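Local atomic coordinates of sigma-C capsid protein (Avian reovirus, PDB entry 2VRS), a protein that attaches the virus to host cells as a homotrimeric fibre of the capsid and induces cell apoptosis. Residues D32-K35 and S36-T40; L25-T28 and D29-R33. All coordinates share one frame; numbering follows the deposited sequence.

Contact 1: residues D32-K35 and S36-T40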
loop_
_atom_site.group_PDB
_atom_site.type_symbol
_atom_site.label_atom_id
_atom_site.label_comp_id
_atom_site.label_asym_id
_atom_site.label_seq_id
_atom_site.Cartn_x
_atom_site.Cartn_y
_atom_site.Cartn_z
ATOM N N ASP C 32 4.481 -31.805 -38.972
ATOM C CA ASP C 32 3.229 -31.394 -38.297
ATOM C C ASP C 32 3.456 -31.056 -36.824
ATOM O O ASP C 32 2.958 -30.028 -36.325
ATOM C CB ASP C 32 2.175 -32.487 -38.415
ATOM C CG ASP C 32 1.567 -32.567 -39.811
ATOM O OD1 ASP C 32 1.738 -31.623 -40.628
ATOM O OD2 ASP C 32 0.903 -33.586 -40.078
ATOM N N ARG C 33 4.210 -31.916 -36.137
ATOM C CA ARG C 33 4.536 -31.699 -34.731
ATOM C C ARG C 33 5.353 -30.419 -34.515
ATOM O O ARG C 33 5.101 -29.674 -33.551
ATOM C CB ARG C 33 5.214 -32.930 -34.137
ATOM C CG ARG C 33 4.249 -34.076 -33.975
ATOM C CD ARG C 33 4.918 -35.386 -33.704
ATOM N NE ARG C 33 5.585 -35.509 -32.413
ATOM C CZ ARG C 33 6.392 -36.526 -32.125
ATOM N NH1 ARG C 33 6.624 -37.455 -33.061
ATOM N NH2 ARG C 33 6.976 -36.616 -30.938
ATOM N N VAL C 34 6.309 -30.156 -35.407
ATOM C CA VAL C 34 7.174 -28.967 -35.308
ATOM C C VAL C 34 6.368 -27.718 -35.680
ATOM O O VAL C 34 6.569 -26.651 -35.098
ATOM C CB VAL C 34 8.476 -29.137 -36.149
ATOM C CG1 VAL C 34 9.222 -27.817 -36.355
ATOM C CG2 VAL C 34 9.364 -30.184 -35.494
ATOM N N LYS C 35 5.429 -27.863 -36.617
ATOM C CA LYS C 35 4.511 -26.751 -36.951
ATOM C C LYS C 35 3.671 -26.353 -35.726
ATOM O O LYS C 35 3.515 -25.165 -35.431
ATOM C CB LYS C 35 3.577 -27.147 -38.111
ATOM C CG LYS C 35 2.629 -26.024 -38.580
ATOM C CD LYS C 35 3.345 -24.902 -39.330
ATOM C CE LYS C 35 3.510 -25.196 -40.811
ATOM N NZ LYS C 35 4.434 -24.206 -41.436
ATOM N N SER C 36 3.143 -27.354 -35.030
ATOM C CA SER C 36 2.361 -27.163 -33.813
ATOM C C SER C 36 3.210 -26.499 -32.714
ATOM O O SER C 36 2.761 -25.575 -32.046
ATOM C CB SER C 36 1.814 -28.510 -33.337
ATOM O OG SER C 36 1.143 -28.410 -32.092
ATOM N N LEU C 37 4.451 -26.955 -32.549
ATOM C CA LEU C 37 5.346 -26.396 -31.535
ATOM C C LEU C 37 5.695 -24.952 -31.846
ATOM O O LEU C 37 5.814 -24.109 -30.937
ATOM C CB LEU C 37 6.633 -27.240 -31.384
ATOM C CG LEU C 37 6.533 -28.595 -30.660
ATOM C CD1 LEU C 37 7.812 -29.412 -30.871
ATOM C CD2 LEU C 37 6.230 -28.462 -29.169
ATOM N N GLU C 38 5.827 -24.653 -33.134
ATOM C CA GLU C 38 6.168 -23.316 -33.576
ATOM C C GLU C 38 5.022 -22.293 -33.304
ATOM O O GLU C 38 5.263 -21.088 -33.305
ATOM C CB GLU C 38 6.561 -23.327 -35.058
ATOM C CG GLU C 38 8.051 -23.727 -35.320
ATOM C CD GLU C 38 8.358 -24.059 -36.788
ATOM O OE1 GLU C 38 7.422 -24.125 -37.609
ATOM O OE2 GLU C 38 9.558 -24.225 -37.133
ATOM N N SER C 39 3.809 -22.791 -33.080
ATOM C CA SER C 39 2.641 -21.927 -32.794
ATOM C C SER C 39 2.402 -21.717 -31.279
ATOM O O SER C 39 1.427 -21.088 -30.878
ATOM C CB SER C 39 1.389 -22.518 -33.469
ATOM O OG SER C 39 0.911 -23.629 -32.732
ATOM N N THR C 40 3.294 -22.246 -30.444
ATOM C CA THR C 40 3.129 -22.236 -28.982
ATOM C C THR C 40 3.032 -20.808 -28.475
ATOM O O THR C 40 3.920 -20.009 -28.720
ATOM C CB THR C 40 4.309 -22.940 -28.298
ATOM O OG1 THR C 40 4.332 -24.299 -28.740
ATOM C CG2 THR C 40 4.159 -22.915 -26.763
#

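Contact 2: residues L25-T28 and D29-R33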
loop_
_atom_site.group_PDB
_atom_site.type_symbol
_atom_site.label_atom_id
_atom_site.label_comp_id
_atom_site.label_asym_id
_atom_site.label_seq_id
_atom_site.Cartn_x
_atom_site.Cartn_y
_atom_site.Cartn_z
ATOM N N LEU C 25 6.717 -40.759 -44.364
ATOM C CA LEU C 25 5.590 -40.572 -43.445
ATOM C C LEU C 25 6.032 -40.022 -42.078
ATOM O O LEU C 25 5.354 -39.183 -41.471
ATOM C CB LEU C 25 4.852 -41.899 -43.204
ATOM C CG LEU C 25 4.036 -42.543 -44.318
ATOM C CD1 LEU C 25 3.794 -44.008 -43.959
ATOM C CD2 LEU C 25 2.725 -41.808 -44.499
ATOM N N ALA C 26 7.148 -40.536 -41.572
ATOM C CA ALA C 26 7.687 -40.086 -40.291
ATOM C C ALA C 26 8.099 -38.626 -40.383
ATOM O O ALA C 26 7.905 -37.845 -39.419
ATOM C CB ALA C 26 8.841 -40.968 -39.858
ATOM N N ILE C 27 8.601 -38.231 -41.549
ATOM C CA ILE C 27 8.985 -36.848 -41.788
ATOM C C ILE C 27 7.742 -35.939 -41.719
ATOM O O ILE C 27 7.768 -34.863 -41.072
ATOM C CB ILE C 27 9.767 -36.676 -43.115
ATOM C CG1 ILE C 27 11.207 -37.191 -42.926
ATOM C CG2 ILE C 27 9.845 -35.224 -43.581
ATOM C CD1 ILE C 27 12.017 -37.389 -44.211
ATOM N N THR C 28 6.654 -36.366 -42.372
ATOM C CA THR C 28 5.429 -35.571 -42.334
ATOM C C THR C 28 4.874 -35.401 -40.920
ATOM O O THR C 28 4.465 -34.290 -40.568
ATOM C CB THR C 28 4.320 -36.106 -43.290
ATOM O OG1 THR C 28 4.859 -36.275 -44.606
ATOM C CG2 THR C 28 3.154 -35.110 -43.344
ATOM N N ASP C 29 4.845 -36.481 -40.140
ATOM C CA ASP C 29 4.459 -36.428 -38.721
ATOM C C ASP C 29 5.332 -35.448 -37.927
ATOM O O ASP C 29 4.809 -34.613 -37.160
ATOM C CB ASP C 29 4.524 -37.805 -38.082
ATOM C CG ASP C 29 4.415 -37.764 -36.544
ATOM O OD1 ASP C 29 3.283 -37.609 -36.029
ATOM O OD2 ASP C 29 5.455 -37.918 -35.843
ATOM N N LEU C 30 6.656 -35.536 -38.099
ATOM C CA LEU C 30 7.558 -34.543 -37.479
ATOM C C LEU C 30 7.273 -33.105 -37.907
ATOM O O LEU C 30 7.272 -32.185 -37.069
ATOM C CB LEU C 30 9.031 -34.887 -37.786
ATOM C CG LEU C 30 9.598 -36.025 -36.953
ATOM C CD1 LEU C 30 10.909 -36.502 -37.601
ATOM C CD2 LEU C 30 9.839 -35.553 -35.532
ATOM N N GLN C 31 7.038 -32.897 -39.204
ATOM C CA GLN C 31 6.793 -31.562 -39.734
ATOM C C GLN C 31 5.513 -30.972 -39.102
ATOM O O GLN C 31 5.505 -29.805 -38.688
ATOM C CB GLN C 31 6.670 -31.571 -41.247
ATOM C CG GLN C 31 7.973 -31.736 -41.976
ATOM C CD GLN C 31 7.759 -32.024 -43.447
ATOM O OE1 GLN C 31 6.686 -32.510 -43.857
ATOM N NE2 GLN C 31 8.754 -31.699 -44.256
ATOM N N ASP C 32 4.481 -31.805 -38.972
ATOM C CA ASP C 32 3.229 -31.394 -38.297
ATOM C C ASP C 32 3.456 -31.056 -36.824
ATOM O O ASP C 32 2.958 -30.028 -36.325
ATOM C CB ASP C 32 2.175 -32.487 -38.415
ATOM C CG ASP C 32 1.567 -32.567 -39.811
ATOM O OD1 ASP C 32 1.738 -31.623 -40.628
ATOM O OD2 ASP C 32 0.903 -33.586 -40.078
ATOM N N ARG C 33 4.210 -31.916 -36.137
ATOM C CA ARG C 33 4.536 -31.699 -34.731
ATOM C C ARG C 33 5.353 -30.419 -34.515
ATOM O O ARG C 33 5.101 -29.674 -33.551
ATOM C CB ARG C 33 5.214 -32.930 -34.137
ATOM C CG ARG C 33 4.249 -34.076 -33.975
ATOM C CD ARG C 33 4.918 -35.386 -33.704
ATOM N NE ARG C 33 5.585 -35.509 -32.413
ATOM C CZ ARG C 33 6.392 -36.526 -32.125
ATOM N NH1 ARG C 33 6.624 -37.455 -33.061
ATOM N NH2 ARG C 33 6.976 -36.616 -30.938
HETATM O O HOH W 1 7.717 -39.117 -36.954
HETATM O O HOH W 2 6.035 -34.252 -45.912
#

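Contact 1: residues D32-K35 and S36-T40
Ser36 N donates to Asp32 O at 3.0 Å, and Leu37 N to Arg33 O and Glu38 N to Val34 O follow the same i to i+4 pattern; residues 32-35 and 36-40 form the last two turns of helix 3-38 and the start of the chain that leaves it. The next bond, Ser39 N to Lys35 O, is weak at 3.4 Å and bent to 122°. Pairing has by then shortened to three residues: Ser39 N and OG both bond to Ser36 O, OG at 2.8 Å, and Thr40 N and OG1 both bond to Leu37 O, OG1 at 2.7 Å. In each pair the two donors reach the carbonyl from the same face of its plane. Ser39 can fold back this way because its OG stands between backbone N and carbonyl carbon (chi1 77°). Serine and threonine suit a helix end, since a short hydroxyl side chain can bond to a carbonyl of the final turn.

Here the parallel trimeric coiled coil of the fibre comes to its end. Val34 packs on Val34 of the second subunit, and Leu37 on Leu37 of the third, so compact aliphatic groups face the trimer axis. Glu38 lies back along the helix toward Val34, its CG 3.3 Å from Val34 O. Beyond CG the chain is extended (chi2 166°), which brings the carboxylate beside the valine, with OE2 3.7 Å from Val34 CG1 and the two side chains crossing at a slant. Between subunits, that oxygen forms a salt bridge with Arg33 NE of the third subunit, while Arg33 of this chain pairs likewise with Glu38 of the second subunit. Lys35, on the exposed flank, keeps NZ 4.9 Å from Glu38 OE1, not in contact, though the opposite charges may attract weakly.

Contact 2: residues L25-T28 and D29-R33
Ile27 and Gln31 sit one turn apart on helix 3-38, the helix this subunit contributes to the trimeric coiled coil, and their side chains cross at a slant. Ile27 turns inward to pack on Ile27 of the second subunit, and its CG2 branch, placed anti to the backbone N, touches the amide of Gln31, with NE2 3.8 Å away. Gln31 runs back toward the N-terminus, its CG 3.3 Å from Ile27 O. A glutamine fits this border position: its methylenes lie against Ile27 O, and the residue packs on Leu30 of the third subunit, while the amide reaches a more polar flank. There OE1 accepts a hydrogen bond from a water at 2.8 Å, and the same water bonds to Thr28 OG1, bridging the two side chains. Thr28 OG1 also bonds to Gly24 O one turn earlier.

Leu30 faces the axis and meets Leu30 of both other subunits; along its own helix its CG rests 3.5 Å from Ala26 O. The small side chain of Ala26 packs on Ile27 of the second subunit. Backbone bonds such as Leu30 N to Ala26 O, 2.9 Å and nearly straight at 170°, join the two turns.

On another flank, Asp29 and Arg33 are paired one turn apart. With CG anti to the backbone N (chi1 168°), Asp29 brings OD2 to the edge of the guanidinium, in its plane. A second water donates to both Ala26 O and Asp29 OD2, and OD2 also receives Arg33 NH1 on its syn lone pair at 3.1 Å.

Contacts 1 and 2 lie on the same helix, 3-38, with centres about 11 Å apart, and share Asp32 and Arg33. Each has two buried aliphatic residues facing the trimer interior, Ile27 and Leu30 in one and Val34 and Leu37 in the other, flanked by polar residues. Contact 2 is regular helix within the coiled coil, where waters bridge polar groups one turn apart. Contact 1 is the helix end, where the hydroxyls of Ser39 and Thr40 bond to backbone carbonyls. Arg33 connects the two chemically, since its guanidinium is bound to Asp29 within the chain and to Glu38 of the second subunit.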